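Local coordinates for protein C-glycoside 3-oxidase (PDB 7DVE) that oxidises the C3 hydroxyl of the sugar of C-glycosides such as isoorientin and mangiferin, using bound FAD and passing the electrons to oxygen, at residues 8-13 and 36-41; 96-101 and 115-120; 163-168 and 195-200. All coordinates share one frame; numbering follows the deposited sequence.

Contact 1: 8-13 and 36-41. With FAD (flavin-adenine dinucleotide), chain C.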
loop_
_atom_site.group_PDB
_atom_site.type_symbol
_atom_site.label_atom_id
_atom_site.label_comp_id
_atom_site.label_asym_id
_atom_site.label_seq_id
_atom_site.Cartn_x
_atom_site.Cartn_y
_atom_site.Cartn_z
ATOM N N ALA A 8 11.805 -0.951 28.555
ATOM C CA ALA A 8 13.164 -1.474 28.548
ATOM C C ALA A 8 13.295 -2.616 27.548
ATOM O O ALA A 8 14.269 -2.673 26.788
ATOM C CB ALA A 8 13.560 -1.931 29.955
ATOM N N GLN A 9 12.326 -3.526 27.532
ATOM C CA GLN A 9 12.326 -4.616 26.570
ATOM C C GLN A 9 10.919 -5.172 26.410
ATOM O O GLN A 9 10.160 -5.264 27.377
ATOM C CB GLN A 9 13.293 -5.734 26.974
ATOM C CG GLN A 9 12.822 -6.615 28.105
ATOM C CD GLN A 9 13.853 -7.671 28.488
ATOM O OE1 GLN A 9 13.970 -8.700 27.814
ATOM N NE2 GLN A 9 14.607 -7.423 29.560
ATOM N N VAL A 10 10.595 -5.524 25.167
ATOM C CA VAL A 10 9.394 -6.244 24.776
ATOM C C VAL A 10 9.834 -7.476 23.994
ATOM O O VAL A 10 11.002 -7.625 23.644
ATOM C CB VAL A 10 8.449 -5.380 23.916
ATOM C CG1 VAL A 10 8.160 -4.064 24.596
ATOM C CG2 VAL A 10 9.113 -5.121 22.570
ATOM N N ASP A 11 8.870 -8.349 23.688
ATOM C CA ASP A 11 9.168 -9.521 22.870
ATOM C C ASP A 11 9.247 -9.178 21.386
ATOM O O ASP A 11 10.207 -9.565 20.709
ATOM C CB ASP A 11 8.123 -10.599 23.106
ATOM C CG ASP A 11 8.061 -11.015 24.532
ATOM O OD1 ASP A 11 9.115 -11.444 25.052
ATOM O OD2 ASP A 11 6.977 -10.876 25.141
ATOM N N VAL A 12 8.243 -8.475 20.854
ATOM C CA VAL A 12 8.222 -8.090 19.449
ATOM C C VAL A 12 8.154 -6.572 19.353
ATOM O O VAL A 12 7.278 -5.938 19.964
ATOM C CB VAL A 12 7.043 -8.730 18.689
ATOM C CG1 VAL A 12 7.113 -8.367 17.205
ATOM C CG2 VAL A 12 7.049 -10.237 18.858
ATOM N N ALA A 13 9.067 -5.995 18.573
ATOM C CA ALA A 13 9.033 -4.579 18.237
ATOM C C ALA A 13 8.750 -4.423 16.750
ATOM O O ALA A 13 9.372 -5.092 15.922
ATOM C CB ALA A 13 10.345 -3.888 18.602
ATOM N N THR A 36 4.444 -9.498 24.648
ATOM C CA THR A 36 4.424 -8.043 24.664
ATOM C C THR A 36 4.886 -7.504 23.318
ATOM O O THR A 36 5.804 -8.051 22.699
ATOM C CB THR A 36 5.304 -7.498 25.778
ATOM O OG1 THR A 36 6.620 -8.074 25.682
ATOM C CG2 THR A 36 4.694 -7.852 27.123
ATOM N N ILE A 37 4.229 -6.434 22.862
ATOM C CA ILE A 37 4.397 -5.908 21.514
ATOM C C ILE A 37 4.478 -4.387 21.596
ATOM O O ILE A 37 3.573 -3.738 22.134
ATOM C CB ILE A 37 3.236 -6.319 20.589
ATOM C CG1 ILE A 37 3.061 -7.842 20.572
ATOM C CG2 ILE A 37 3.450 -5.758 19.179
ATOM C CD1 ILE A 37 1.697 -8.298 20.069
ATOM N N ALA A 38 5.544 -3.811 21.054
ATOM C CA ALA A 38 5.654 -2.362 20.961
ATOM C C ALA A 38 5.706 -1.961 19.494
ATOM O O ALA A 38 6.458 -2.550 18.715
ATOM C CB ALA A 38 6.888 -1.845 21.708
ATOM N N MET A 39 4.913 -0.967 19.118
ATOM C CA MET A 39 4.877 -0.463 17.753
ATOM C C MET A 39 5.331 0.986 17.780
ATOM O O MET A 39 4.822 1.773 18.581
ATOM C CB MET A 39 3.476 -0.578 17.149
ATOM C CG MET A 39 3.353 -0.031 15.738
ATOM S SD MET A 39 1.648 -0.120 15.087
ATOM C CE MET A 39 1.689 -1.673 14.200
ATOM N N PHE A 40 6.307 1.317 16.931
ATOM C CA PHE A 40 6.891 2.644 16.835
ATOM C C PHE A 40 6.596 3.220 15.457
ATOM O O PHE A 40 6.858 2.572 14.437
ATOM C CB PHE A 40 8.394 2.591 17.113
ATOM C CG PHE A 40 8.731 1.893 18.399
ATOM C CD1 PHE A 40 8.620 2.559 19.612
ATOM C CD2 PHE A 40 9.127 0.565 18.400
ATOM C CE1 PHE A 40 8.908 1.919 20.806
ATOM C CE2 PHE A 40 9.413 -0.081 19.584
ATOM C CZ PHE A 40 9.304 0.600 20.795
ATOM N N GLU A 41 6.029 4.425 15.443
ATOM C CA GLU A 41 5.626 5.136 14.238
ATOM C C GLU A 41 6.110 6.575 14.346
ATOM O O GLU A 41 5.815 7.250 15.336
ATOM C CB GLU A 41 4.097 5.103 14.064
ATOM C CG GLU A 41 3.559 6.232 13.218
ATOM C CD GLU A 41 3.909 6.071 11.761
ATOM O OE1 GLU A 41 3.614 5.008 11.191
ATOM O OE2 GLU A 41 4.490 7.011 11.184
HETATM P PA FAD C . 2.829 2.412 4.776
HETATM O O1A FAD C . 3.664 3.467 4.153
HETATM O O2A FAD C . 1.380 2.371 4.471
HETATM O O5B FAD C . 3.114 2.616 6.351
HETATM C C5B FAD C . 4.464 2.603 6.821
HETATM C C4B FAD C . 4.575 3.423 8.081
HETATM O O4B FAD C . 5.961 3.285 8.513
HETATM C C3B FAD C . 4.380 4.925 7.787
HETATM O O3B FAD C . 3.382 5.435 8.692
HETATM C C2B FAD C . 5.767 5.487 8.133
HETATM O O2B FAD C . 5.683 6.778 8.741
HETATM C C1B FAD C . 6.276 4.505 9.169
HETATM N N9A FAD C . 7.775 4.595 9.305
HETATM C C8A FAD C . 8.585 4.529 8.236
HETATM N N7A FAD C . 9.851 4.625 8.656
HETATM C C5A FAD C . 9.839 4.760 9.984
HETATM C C6A FAD C . 10.838 4.875 10.870
HETATM N N6A FAD C . 12.073 4.872 10.369
HETATM N N1A FAD C . 10.620 4.985 12.194
HETATM C C2A FAD C . 9.297 4.979 12.642
HETATM N N3A FAD C . 8.263 4.843 11.697
HETATM C C4A FAD C . 8.555 4.737 10.390
HETATM N N1 FAD C . -2.992 0.521 -2.312
HETATM C C2 FAD C . -3.814 -0.512 -2.728
HETATM O O2 FAD C . -3.439 -1.661 -2.523
HETATM N N3 FAD C . -5.028 -0.235 -3.375
HETATM C C4 FAD C . -5.439 1.104 -3.560
HETATM O O4 FAD C . -6.521 1.336 -4.110
HETATM C C4X FAD C . -4.601 2.130 -3.136
HETATM N N5 FAD C . -4.905 3.437 -3.334
HETATM C C5X FAD C . -4.121 4.405 -2.779
HETATM C C6 FAD C . -4.491 5.762 -2.848
HETATM C C7 FAD C . -3.742 6.764 -2.242
HETATM C C7M FAD C . -4.184 8.247 -2.330
HETATM C C8 FAD C . -2.580 6.420 -1.549
HETATM C C8M FAD C . -1.738 7.521 -0.877
HETATM C C9 FAD C . -2.196 5.074 -1.481
HETATM C C9A FAD C . -2.953 4.060 -2.096
HETATM N N10 FAD C . -2.577 2.762 -2.048
HETATM C C10 FAD C . -3.391 1.812 -2.513
HETATM C "C1'" FAD C . -1.282 2.316 -1.461
HETATM C "C2'" FAD C . -1.357 1.822 -0.011
HETATM O "O2'" FAD C . -1.677 2.941 0.833
HETATM C "C3'" FAD C . -0.011 1.140 0.404
HETATM O "O3'" FAD C . 0.243 0.008 -0.440
HETATM C "C4'" FAD C . -0.078 0.599 1.833
HETATM O "O4'" FAD C . -0.387 1.657 2.728
HETATM C "C5'" FAD C . 1.287 -0.019 2.241
HETATM O "O5'" FAD C . 1.297 -0.328 3.650
HETATM P P FAD C . 2.647 -0.444 4.534
HETATM O O1P FAD C . 2.357 -0.530 5.991
HETATM O O2P FAD C . 3.439 -1.513 3.889
HETATM O O3P FAD C . 3.441 0.963 4.444
#
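V12 and A13 run parallel to I37 and A38 with a CA–CA separation of 4.9 Å at both pairs, V12 N giving a hydrogen bond to T36 O and V12 O accepting from A38 N. Just before this ladder, D11 and T36 lock together, their side chains crossing at about a right angle. D11 OD2 takes two bonds: T36 N reaches its anti lone pair at 2.9 Å, while T36 OG1 gives its proton from above the carboxylate plane, 68° out of it. With OG1 set between its own backbone N and carbonyl carbon (chi1 53°), T36 can also accept from D11 N at 3.0 Å, so the one hydroxyl both donates to the D11 carboxylate and accepts from the D11 backbone. Strand 12-15, helix 19-31 and strand 37-40 form a beta-alpha-beta unit of the Rossmann-type FAD-binding fold, in which both strands lie inside a five-stranded parallel sheet. V10 lays its CG1 against A38, 3.9 Å from CB. Further along, A13 CB meets the F40 ring at its edge, 4.0 Å from CE2; F232 also meets this ring, nearly parallel to it. Past the end of strand 37-40, E41 holds the adenosine ribose with both carboxylate oxygens, OE1 accepting from FAD O3B at 2.5 Å and OE2 from FAD O2B at 2.7 Å.

Contact 2: 96-101 and 115-120. With FAD (flavin-adenine dinucleotide), chain C.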
loop_
_atom_site.group_PDB
_atom_site.type_symbol
_atom_site.label_atom_id
_atom_site.label_comp_id
_atom_site.label_asym_id
_atom_site.label_seq_id
_atom_site.Cartn_x
_atom_site.Cartn_y
_atom_site.Cartn_z
ATOM N N GLY A 96 -1.761 14.480 2.120
ATOM C CA GLY A 96 -1.442 13.363 2.974
ATOM C C GLY A 96 -0.152 12.640 2.641
ATOM O O GLY A 96 0.197 11.679 3.332
ATOM N N THR A 97 0.554 13.046 1.595
ATOM C CA THR A 97 1.810 12.414 1.218
ATOM C C THR A 97 2.852 13.492 0.926
ATOM O O THR A 97 2.530 14.672 0.784
ATOM C CB THR A 97 1.662 11.509 -0.007
ATOM O OG1 THR A 97 1.512 12.324 -1.175
ATOM C CG2 THR A 97 0.478 10.599 0.129
ATOM N N TYR A 98 4.111 13.075 0.832
ATOM C CA TYR A 98 5.189 13.977 0.445
ATOM C C TYR A 98 6.153 13.255 -0.484
ATOM O O TYR A 98 6.218 12.019 -0.525
ATOM C CB TYR A 98 5.940 14.553 1.658
ATOM C CG TYR A 98 6.635 13.530 2.535
ATOM C CD1 TYR A 98 5.895 12.692 3.379
ATOM C CD2 TYR A 98 8.033 13.425 2.555
ATOM C CE1 TYR A 98 6.509 11.784 4.190
ATOM C CE2 TYR A 98 8.656 12.506 3.371
ATOM C CZ TYR A 98 7.887 11.687 4.182
ATOM O OH TYR A 98 8.493 10.770 5.000
ATOM N N LEU A 99 6.892 14.049 -1.247
ATOM C CA LEU A 99 7.817 13.543 -2.248
ATOM C C LEU A 99 9.237 13.637 -1.728
ATOM O O LEU A 99 9.519 14.317 -0.744
ATOM C CB LEU A 99 7.692 14.327 -3.562
ATOM C CG LEU A 99 6.297 14.432 -4.187
ATOM C CD1 LEU A 99 6.368 15.167 -5.487
ATOM C CD2 LEU A 99 5.723 13.058 -4.410
ATOM N N LEU A 100 10.143 12.948 -2.410
ATOM C CA LEU A 100 11.557 13.227 -2.206
ATOM C C LEU A 100 11.860 14.655 -2.644
ATOM O O LEU A 100 11.318 15.146 -3.642
ATOM C CB LEU A 100 12.420 12.247 -2.995
ATOM C CG LEU A 100 12.512 10.813 -2.461
ATOM C CD1 LEU A 100 13.405 9.968 -3.364
ATOM C CD2 LEU A 100 13.057 10.842 -1.048
ATOM N N GLU A 101 12.723 15.332 -1.885
ATOM C CA GLU A 101 13.163 16.652 -2.298
ATOM C C GLU A 101 14.247 16.590 -3.366
ATOM O O GLU A 101 14.361 17.514 -4.188
ATOM C CB GLU A 101 13.649 17.438 -1.084
ATOM C CG GLU A 101 12.661 18.509 -0.669
ATOM C CD GLU A 101 12.800 18.920 0.782
ATOM O OE1 GLU A 101 12.588 18.061 1.677
ATOM O OE2 GLU A 101 13.126 20.104 1.017
ATOM N N ALA A 115 7.741 9.504 -6.566
ATOM C CA ALA A 115 7.814 8.590 -5.428
ATOM C C ALA A 115 7.420 9.328 -4.159
ATOM O O ALA A 115 7.975 10.387 -3.862
ATOM C CB ALA A 115 9.234 8.022 -5.284
ATOM N N ALA A 116 6.460 8.764 -3.404
ATOM C CA ALA A 116 5.854 9.469 -2.281
ATOM C C ALA A 116 5.836 8.608 -1.021
ATOM O O ALA A 116 6.081 7.402 -1.056
ATOM C CB ALA A 116 4.438 9.944 -2.625
ATOM N N PHE A 117 5.547 9.270 0.106
ATOM C CA PHE A 117 5.506 8.670 1.431
ATOM C C PHE A 117 4.380 9.314 2.227
ATOM O O PHE A 117 3.914 10.407 1.891
ATOM C CB PHE A 117 6.812 8.871 2.209
ATOM C CG PHE A 117 8.057 8.682 1.391
ATOM C CD1 PHE A 117 8.594 9.741 0.667
ATOM C CD2 PHE A 117 8.708 7.462 1.378
ATOM C CE1 PHE A 117 9.715 9.585 -0.069
ATOM C CE2 PHE A 117 9.865 7.294 0.624
ATOM C CZ PHE A 117 10.367 8.362 -0.095
ATOM N N SER A 118 3.979 8.643 3.311
ATOM C CA SER A 118 3.119 9.199 4.357
ATOM C C SER A 118 3.755 8.923 5.715
ATOM O O SER A 118 4.286 7.839 5.945
ATOM C CB SER A 118 1.694 8.595 4.352
ATOM O OG SER A 118 0.952 9.006 3.223
ATOM N N SER A 119 3.682 9.888 6.624
ATOM C CA SER A 119 4.256 9.741 7.964
ATOM C C SER A 119 3.159 10.063 8.973
ATOM O O SER A 119 2.924 11.237 9.279
ATOM C CB SER A 119 5.462 10.647 8.154
ATOM O OG SER A 119 6.616 10.074 7.558
ATOM N N ASN A 120 2.494 9.022 9.479
ATOM C CA ASN A 120 1.339 9.174 10.366
ATOM C C ASN A 120 0.913 7.798 10.859
ATOM O O ASN A 120 1.287 6.775 10.281
ATOM C CB ASN A 120 0.177 9.869 9.660
ATOM C CG ASN A 120 -0.270 9.125 8.410
ATOM O OD1 ASN A 120 0.170 9.439 7.295
ATOM N ND2 ASN A 120 -1.154 8.125 8.589
HETATM P PA FAD C . 2.829 2.412 4.776
HETATM O O1A FAD C . 3.664 3.467 4.153
HETATM O O2A FAD C . 1.380 2.371 4.471
HETATM O O5B FAD C . 3.114 2.616 6.351
HETATM C C5B FAD C . 4.464 2.603 6.821
HETATM C C4B FAD C . 4.575 3.423 8.081
HETATM O O4B FAD C . 5.961 3.285 8.513
HETATM C C3B FAD C . 4.380 4.925 7.787
HETATM O O3B FAD C . 3.382 5.435 8.692
HETATM C C2B FAD C . 5.767 5.487 8.133
HETATM O O2B FAD C . 5.683 6.778 8.741
HETATM C C1B FAD C . 6.276 4.505 9.169
HETATM N N9A FAD C . 7.775 4.595 9.305
HETATM C C8A FAD C . 8.585 4.529 8.236
HETATM N N7A FAD C . 9.851 4.625 8.656
HETATM C C5A FAD C . 9.839 4.760 9.984
HETATM C C6A FAD C . 10.838 4.875 10.870
HETATM N N6A FAD C . 12.073 4.872 10.369
HETATM N N1A FAD C . 10.620 4.985 12.194
HETATM C C2A FAD C . 9.297 4.979 12.642
HETATM N N3A FAD C . 8.263 4.843 11.697
HETATM C C4A FAD C . 8.555 4.737 10.390
HETATM N N1 FAD C . -2.992 0.521 -2.312
HETATM C C2 FAD C . -3.814 -0.512 -2.728
HETATM O O2 FAD C . -3.439 -1.661 -2.523
HETATM N N3 FAD C . -5.028 -0.235 -3.375
HETATM C C4 FAD C . -5.439 1.104 -3.560
HETATM O O4 FAD C . -6.521 1.336 -4.110
HETATM C C4X FAD C . -4.601 2.130 -3.136
HETATM N N5 FAD C . -4.905 3.437 -3.334
HETATM C C5X FAD C . -4.121 4.405 -2.779
HETATM C C6 FAD C . -4.491 5.762 -2.848
HETATM C C7 FAD C . -3.742 6.764 -2.242
HETATM C C7M FAD C . -4.184 8.247 -2.330
HETATM C C8 FAD C . -2.580 6.420 -1.549
HETATM C C8M FAD C . -1.738 7.521 -0.877
HETATM C C9 FAD C . -2.196 5.074 -1.481
HETATM C C9A FAD C . -2.953 4.060 -2.096
HETATM N N10 FAD C . -2.577 2.762 -2.048
HETATM C C10 FAD C . -3.391 1.812 -2.513
HETATM C "C1'" FAD C . -1.282 2.316 -1.461
HETATM C "C2'" FAD C . -1.357 1.822 -0.011
HETATM O "O2'" FAD C . -1.677 2.941 0.833
HETATM C "C3'" FAD C . -0.011 1.140 0.404
HETATM O "O3'" FAD C . 0.243 0.008 -0.440
HETATM C "C4'" FAD C . -0.078 0.599 1.833
HETATM O "O4'" FAD C . -0.387 1.657 2.728
HETATM C "C5'" FAD C . 1.287 -0.019 2.241
HETATM O "O5'" FAD C . 1.297 -0.328 3.650
HETATM P P FAD C . 2.647 -0.444 4.534
HETATM O O1P FAD C . 2.357 -0.530 5.991
HETATM O O2P FAD C . 3.439 -1.513 3.889
HETATM O O3P FAD C . 3.441 0.963 4.444
HETATM O O HOH W 1 9.810 11.966 -5.012
#
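A short antiparallel pair of strands beside the FAD pocket brings Y98 opposite F117 as a hydrogen-bonded pair, Y98 N bonding to F117 O and F117 N to Y98 O, each at 2.9 Å. The ladder is brief and weakly bonded, and its two aromatic side chains lie on the same face. Y98 CG stands between its backbone N and carbonyl carbon (chi1 62°), which turns the ring back over its neighbour on the other strand: F117 CB sits over one face of the Y98 ring, a CH-pi contact 3.9 Å from the centroid. The rings themselves meet obliquely, their planes 38° apart, and L100 closes the far end of the F117 ring, where L100 CG lies in its plane at the edge and CD2 touches CE1 at 3.7 Å. M398 of strand 396-401 packs on both L100 and F117, and R276 of helix 276-283 on both Y98 and F117, so F117 is buried and Y98 partly covered. Beyond the ladder in the direction of L100, the strands part and a water bridges them, accepting from L100 N and donating to A115 O. L99 CD2 packs against A116 CB at 3.8 Å. Toward the cofactor, segment 115-120 carries S118 and N120, both of which bind FAD; S118 O and S119 CA approach the ribose hydroxyl O2B, and the S119 hydroxyl is bonded to R276 and Y393. T97, whose OG1 bonds to R94 O, points CG2 at the flavin methyl C8M. The S118 hydroxyl turns back across the contact and donates to G96 O at 2.8 Å, tilted 29° from the carbonyl plane.

Contact 3: 163-168 and 195-200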
loop_
_atom_site.group_PDB
_atom_site.type_symbol
_atom_site.label_atom_id
_atom_site.label_comp_id
_atom_site.label_asym_id
_atom_site.label_seq_id
_atom_site.Cartn_x
_atom_site.Cartn_y
_atom_site.Cartn_z
ATOM N N VAL A 163 -12.536 -6.707 3.685
ATOM C CA VAL A 163 -12.683 -6.446 2.253
ATOM C C VAL A 163 -14.052 -6.909 1.796
ATOM O O VAL A 163 -14.475 -8.018 2.120
ATOM C CB VAL A 163 -11.592 -7.167 1.453
ATOM C CG1 VAL A 163 -12.055 -7.331 -0.002
ATOM C CG2 VAL A 163 -10.295 -6.409 1.538
ATOM N N THR A 164 -14.741 -6.080 1.022
ATOM C CA THR A 164 -16.043 -6.478 0.513
ATOM C C THR A 164 -16.206 -5.994 -0.913
ATOM O O THR A 164 -15.625 -4.977 -1.313
ATOM C CB THR A 164 -17.182 -5.921 1.365
ATOM O OG1 THR A 164 -18.432 -6.231 0.731
ATOM C CG2 THR A 164 -17.037 -4.406 1.475
ATOM N N THR A 165 -17.018 -6.729 -1.678
ATOM C CA THR A 165 -17.346 -6.353 -3.053
ATOM C C THR A 165 -18.704 -5.664 -3.180
ATOM O O THR A 165 -19.002 -5.124 -4.246
ATOM C CB THR A 165 -17.346 -7.599 -3.955
ATOM O OG1 THR A 165 -18.360 -8.511 -3.495
ATOM C CG2 THR A 165 -15.991 -8.310 -3.948
ATOM N N ASP A 166 -19.528 -5.678 -2.131
ATOM C CA ASP A 166 -20.944 -5.345 -2.221
ATOM C C ASP A 166 -21.278 -3.944 -1.730
ATOM O O ASP A 166 -22.438 -3.552 -1.808
ATOM C CB ASP A 166 -21.779 -6.356 -1.421
ATOM C CG ASP A 166 -21.560 -7.781 -1.893
ATOM O OD1 ASP A 166 -21.315 -7.979 -3.108
ATOM O OD2 ASP A 166 -21.624 -8.705 -1.056
ATOM N N ALA A 167 -20.294 -3.183 -1.257
ATOM C CA ALA A 167 -20.559 -1.919 -0.572
ATOM C C ALA A 167 -21.425 -0.966 -1.392
ATOM O O ALA A 167 -22.218 -0.202 -0.821
ATOM C CB ALA A 167 -19.235 -1.241 -0.214
ATOM N N PHE A 168 -21.313 -1.016 -2.719
ATOM C CA PHE A 168 -22.050 -0.138 -3.616
ATOM C C PHE A 168 -23.223 -0.816 -4.304
ATOM O O PHE A 168 -23.777 -0.239 -5.240
ATOM C CB PHE A 168 -21.112 0.426 -4.684
ATOM C CG PHE A 168 -20.036 1.294 -4.135
ATOM C CD1 PHE A 168 -20.239 2.650 -3.976
ATOM C CD2 PHE A 168 -18.817 0.757 -3.763
ATOM C CE1 PHE A 168 -19.244 3.462 -3.446
ATOM C CE2 PHE A 168 -17.821 1.564 -3.241
ATOM C CZ PHE A 168 -18.047 2.920 -3.087
ATOM N N VAL A 195 -14.821 -9.121 -16.019
ATOM C CA VAL A 195 -15.160 -7.872 -15.362
ATOM C C VAL A 195 -16.060 -8.151 -14.159
ATOM O O VAL A 195 -16.979 -8.973 -14.229
ATOM C CB VAL A 195 -15.820 -6.936 -16.384
ATOM C CG1 VAL A 195 -16.195 -5.629 -15.726
ATOM C CG2 VAL A 195 -14.860 -6.679 -17.543
ATOM N N GLN A 196 -15.767 -7.508 -13.034
ATOM C CA GLN A 196 -16.430 -7.832 -11.774
ATOM C C GLN A 196 -16.284 -6.642 -10.835
ATOM O O GLN A 196 -15.610 -5.657 -11.159
ATOM C CB GLN A 196 -15.845 -9.109 -11.153
ATOM C CG GLN A 196 -14.296 -9.142 -11.061
ATOM C CD GLN A 196 -13.795 -10.489 -10.581
ATOM O OE1 GLN A 196 -13.933 -10.825 -9.400
ATOM N NE2 GLN A 196 -13.254 -11.288 -11.498
ATOM N N ARG A 197 -16.926 -6.733 -9.662
ATOM C CA ARG A 197 -16.790 -5.663 -8.681
ATOM C C ARG A 197 -15.376 -5.638 -8.134
ATOM O O ARG A 197 -14.737 -6.681 -7.993
ATOM C CB ARG A 197 -17.769 -5.836 -7.523
ATOM C CG ARG A 197 -19.216 -5.936 -7.915
ATOM C CD ARG A 197 -19.891 -7.003 -7.059
ATOM N NE ARG A 197 -21.329 -6.815 -6.999
ATOM C CZ ARG A 197 -22.167 -7.505 -7.758
ATOM N NH1 ARG A 197 -21.719 -8.351 -8.677
ATOM N NH2 ARG A 197 -23.483 -7.364 -7.580
ATOM N N MET A 198 -14.869 -4.456 -7.847
ATOM C CA MET A 198 -13.584 -4.410 -7.183
ATOM C C MET A 198 -13.768 -4.836 -5.728
ATOM O O MET A 198 -14.674 -4.342 -5.055
ATOM C CB MET A 198 -12.962 -3.020 -7.238
ATOM C CG MET A 198 -11.592 -2.998 -6.570
ATOM S SD MET A 198 -10.365 -3.892 -7.536
ATOM C CE MET A 198 -10.023 -2.687 -8.834
ATOM N N PRO A 199 -12.959 -5.750 -5.206
ATOM C CA PRO A 199 -12.986 -5.982 -3.752
ATOM C C PRO A 199 -12.325 -4.814 -3.041
ATOM O O PRO A 199 -11.220 -4.405 -3.404
ATOM C CB PRO A 199 -12.210 -7.293 -3.565
ATOM C CG PRO A 199 -11.985 -7.860 -4.937
ATOM C CD PRO A 199 -12.223 -6.787 -5.953
ATOM N N LEU A 200 -13.019 -4.244 -2.049
ATOM C CA LEU A 200 -12.623 -2.959 -1.473
ATOM C C LEU A 200 -12.472 -3.053 0.037
ATOM O O LEU A 200 -13.300 -3.662 0.719
ATOM C CB LEU A 200 -13.643 -1.845 -1.800
ATOM C CG LEU A 200 -13.799 -1.299 -3.219
ATOM C CD1 LEU A 200 -15.038 -0.378 -3.310
ATOM C CD2 LEU A 200 -12.488 -0.552 -3.730
#
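V163 begins a short edge strand paired antiparallel with strand 196-204, part of the large antiparallel sheet of this GMC oxidoreductase; its CG1, anti to the backbone N (chi1 159°), lies alongside P199 and touches CB at 3.6 Å. T164 forms the hydrogen-bonded pair with L200: T164 N donates to L200 O and T164 O accepts from L200 N, both at 2.8 Å. The second bond comes from above the carbonyl plane, 41° out of it, and so not on a lone pair. T164 OG1 then accepts from D166 N, closing an ST turn that takes the chain off the strand. T165 spreads its side chain over the other segment, CG2 reaching P199 CA at 3.8 Å and CB facing R197 CB, while OG1 donates to D166 OD1 from above the carboxylate plane. An alanine here would probably open a gap beside P199 and, with the hydroxyl lost, let the D166 carboxylate turn more freely. T165 O lies at the edge of the R197 guanidinium, in its plane, with R197 CD 3.5 Å away. D166 OD1 and R197 NE stay 4.1 Å apart, too far and too far out of plane for a salt bridge; the charge of R197 is met by D169 instead. F168, last in the segment, packs beside L210 and Q347; the F168 and L200 side chains cross at about a right angle, L200 CD1 lying at the ring edge, 3.4 Å from F168 CE2.

The three contacts follow one another along the chain and are strung out along the FAD. Contacts 1 and 2 have centres 25 Å apart yet meet at the adenosine ribose, where E41 OE1 packs 3.1 Å from N120 O, so the residue just past the Rossmann-type strand and segment 115-120 share one sugar. Contact 2 also reaches toward the flavin through T97. Contact 3 lies across the chain's centre from contact 2, with nearest atoms about 18 Å apart; it borders the isoalloxazine end, the L200 side chain about 6 Å from FAD and that of M198 about 4 Å from that of A131, whose backbone O bonds the cofactor. Contacts 1 and 3, 36 Å apart between centres, do not touch.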